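PDB 3OBB: NAD-dependent L-serine dehydrogenase from Pseudomonas aeruginosa, which catalyses the NAD-dependent oxidation of L-serine and methyl-L-serine, possibly in serine catabolism, and acts only weakly on beta-hydroxyisobutyrate. Local coordinates for residues K4-I9 and Y27-F32. Sequence-based numbering, arbitrary orientation.
Sequences KQIAFI and YLLNVF
I6 and L29 lie side by side and point the same way from two parallel strands, CD2 of L29 resting 3.6 Å from CB of I6 and also near its CG2. The other methyl of L29, CD1, is turned to CB of F8, which meets CG1 of V31 at 4.1 Å as well, while the F8 ring leads away from 27-32 toward M18 and A19. CG1 of I6 stands beside its own backbone N (chi1 -76°), and CD1 beyond it reaches CD2 of Y27 at 3.6 Å. K4 runs alongside the same tyrosine: its CE lies in the ring plane at the edge, 3.7 Å from CE2, and NZ makes a weak hydrogen bond to OH. On the face carrying Q5, A7 and N30, the amide planes of Q5 and N30 are nearly parallel (7°), although the side chains cross at about a right angle; OD1 of N30 sits above NE2 of Q5, 2.7 Å away, without hydrogen-bond geometry. The Q5 chain bends at chi2 (71°), and NE2 hydrogen-bonds weakly to O of I6 within its strand. Backbone bonds join the strands from I6 N to L28 O (2.9 Å), N30 N to I6 O, F8 N to N30 O and F32 N to F8 O (3.1 Å). Helix 15-24 packs on F8 and L29, completing the right-handed beta-alpha-beta crossover of a Rossmann fold, whose first two strands lie within the NAD(+)-binding region.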
loop_
_atom_site.group_PDB
_atom_site.type_symbol
_atom_site.label_atom_id
_atom_site.label_comp_id
_atom_site.label_asym_id
_atom_site.label_seq_id
_atom_site.Cartn_x
_atom_site.Cartn_y
_atom_site.Cartn_z
ATOM N N LYS A 4 -18.723 15.071 -45.061
ATOM C CA LYS A 4 -19.065 13.707 -44.673
ATOM C C LYS A 4 -20.206 13.759 -43.637
ATOM O O LYS A 4 -20.287 14.705 -42.832
ATOM C CB LYS A 4 -17.825 12.968 -44.134
ATOM C CG LYS A 4 -16.527 13.260 -44.905
ATOM C CD LYS A 4 -15.304 12.796 -44.141
ATOM C CE LYS A 4 -14.162 13.820 -44.255
ATOM N NZ LYS A 4 -13.037 13.620 -43.279
ATOM N N GLN A 5 -21.109 12.778 -43.705
ATOM C CA GLN A 5 -22.142 12.605 -42.691
ATOM C C GLN A 5 -21.623 11.799 -41.483
ATOM O O GLN A 5 -21.300 10.609 -41.603
ATOM C CB GLN A 5 -23.377 11.938 -43.293
ATOM C CG GLN A 5 -24.528 11.732 -42.314
ATOM C CD GLN A 5 -25.212 13.029 -41.922
ATOM O OE1 GLN A 5 -25.748 13.755 -42.765
ATOM N NE2 GLN A 5 -25.201 13.323 -40.633
ATOM N N ILE A 6 -21.556 12.459 -40.325
ATOM C CA ILE A 6 -21.135 11.825 -39.072
ATOM C C ILE A 6 -22.343 11.513 -38.180
ATOM O O ILE A 6 -23.242 12.338 -38.046
ATOM C CB ILE A 6 -20.133 12.719 -38.294
ATOM C CG1 ILE A 6 -18.731 12.682 -38.912
ATOM C CG2 ILE A 6 -19.979 12.244 -36.859
ATOM C CD1 ILE A 6 -18.602 13.255 -40.317
ATOM N N ALA A 7 -22.381 10.318 -37.599
ATOM C CA ALA A 7 -23.299 10.055 -36.503
ATOM C C ALA A 7 -22.508 10.145 -35.187
ATOM O O ALA A 7 -21.429 9.563 -35.081
ATOM C CB ALA A 7 -23.969 8.701 -36.656
ATOM N N PHE A 8 -23.011 10.911 -34.215
ATOM C CA PHE A 8 -22.333 11.074 -32.922
ATOM C C PHE A 8 -23.263 10.563 -31.821
ATOM O O PHE A 8 -24.356 11.101 -31.595
ATOM C CB PHE A 8 -21.917 12.537 -32.672
ATOM C CG PHE A 8 -20.713 12.702 -31.777
ATOM C CD1 PHE A 8 -20.790 12.461 -30.405
ATOM C CD2 PHE A 8 -19.504 13.130 -32.301
ATOM C CE1 PHE A 8 -19.677 12.615 -29.585
ATOM C CE2 PHE A 8 -18.377 13.320 -31.480
ATOM C CZ PHE A 8 -18.458 13.055 -30.124
ATOM N N ILE A 9 -22.833 9.497 -31.162
ATOM C CA ILE A 9 -23.620 8.894 -30.102
ATOM C C ILE A 9 -22.953 9.229 -28.756
ATOM O O ILE A 9 -21.793 8.878 -28.509
ATOM C CB ILE A 9 -23.813 7.359 -30.343
ATOM C CG1 ILE A 9 -24.661 7.124 -31.609
ATOM C CG2 ILE A 9 -24.503 6.679 -29.177
ATOM C CD1 ILE A 9 -23.876 6.562 -32.769
ATOM N N TYR A 27 -18.554 19.648 -40.469
ATOM C CA TYR A 27 -19.227 18.372 -40.704
ATOM C C TYR A 27 -20.728 18.471 -40.456
ATOM O O TYR A 27 -21.189 19.354 -39.718
ATOM C CB TYR A 27 -18.610 17.269 -39.850
ATOM C CG TYR A 27 -17.171 17.035 -40.208
ATOM C CD1 TYR A 27 -16.138 17.635 -39.469
ATOM C CD2 TYR A 27 -16.831 16.242 -41.307
ATOM C CE1 TYR A 27 -14.799 17.444 -39.822
ATOM C CE2 TYR A 27 -15.498 16.034 -41.648
ATOM C CZ TYR A 27 -14.500 16.641 -40.910
ATOM O OH TYR A 27 -13.206 16.441 -41.271
ATOM N N LEU A 28 -21.479 17.572 -41.096
ATOM C CA LEU A 28 -22.905 17.386 -40.823
ATOM C C LEU A 28 -23.042 16.276 -39.790
ATOM O O LEU A 28 -22.497 15.172 -39.973
ATOM C CB LEU A 28 -23.664 17.002 -42.101
ATOM C CG LEU A 28 -23.354 17.839 -43.338
ATOM C CD1 LEU A 28 -24.191 17.367 -44.496
ATOM C CD2 LEU A 28 -23.614 19.306 -43.061
ATOM N N LEU A 29 -23.764 16.551 -38.708
ATOM C CA LEU A 29 -23.910 15.535 -37.677
ATOM C C LEU A 29 -25.365 15.194 -37.462
ATOM O O LEU A 29 -26.201 16.084 -37.393
ATOM C CB LEU A 29 -23.305 15.991 -36.335
ATOM C CG LEU A 29 -21.859 16.489 -36.083
ATOM C CD1 LEU A 29 -21.433 16.034 -34.698
ATOM C CD2 LEU A 29 -20.810 16.064 -37.073
ATOM N N ASN A 30 -25.650 13.897 -37.357
ATOM C CA ASN A 30 -26.858 13.414 -36.692
ATOM C C ASN A 30 -26.436 12.981 -35.314
ATOM O O ASN A 30 -25.478 12.229 -35.179
ATOM C CB ASN A 30 -27.477 12.212 -37.418
ATOM C CG ASN A 30 -27.642 12.447 -38.893
ATOM O OD1 ASN A 30 -27.168 11.651 -39.718
ATOM N ND2 ASN A 30 -28.288 13.555 -39.249
ATOM N N VAL A 31 -27.144 13.441 -34.289
ATOM C CA VAL A 31 -26.728 13.176 -32.907
ATOM C C VAL A 31 -27.789 12.393 -32.124
ATOM O O VAL A 31 -28.988 12.471 -32.414
ATOM C CB VAL A 31 -26.312 14.478 -32.155
ATOM C CG1 VAL A 31 -25.131 15.130 -32.848
ATOM C CG2 VAL A 31 -27.484 15.498 -32.005
ATOM N N PHE A 32 -27.335 11.608 -31.153
ATOM C CA PHE A 32 -28.241 10.986 -30.211
ATOM C C PHE A 32 -27.585 10.892 -28.861
ATOM O O PHE A 32 -26.388 10.583 -28.736
ATOM C CB PHE A 32 -28.764 9.595 -30.670
ATOM C CG PHE A 32 -29.815 9.021 -29.736
ATOM C CD1 PHE A 32 -29.474 8.043 -28.791
ATOM C CD2 PHE A 32 -31.115 9.515 -29.751
ATOM C CE1 PHE A 32 -30.438 7.532 -27.904
ATOM C CE2 PHE A 32 -32.081 9.024 -28.873
ATOM C CZ PHE A 32 -31.732 8.025 -27.942
#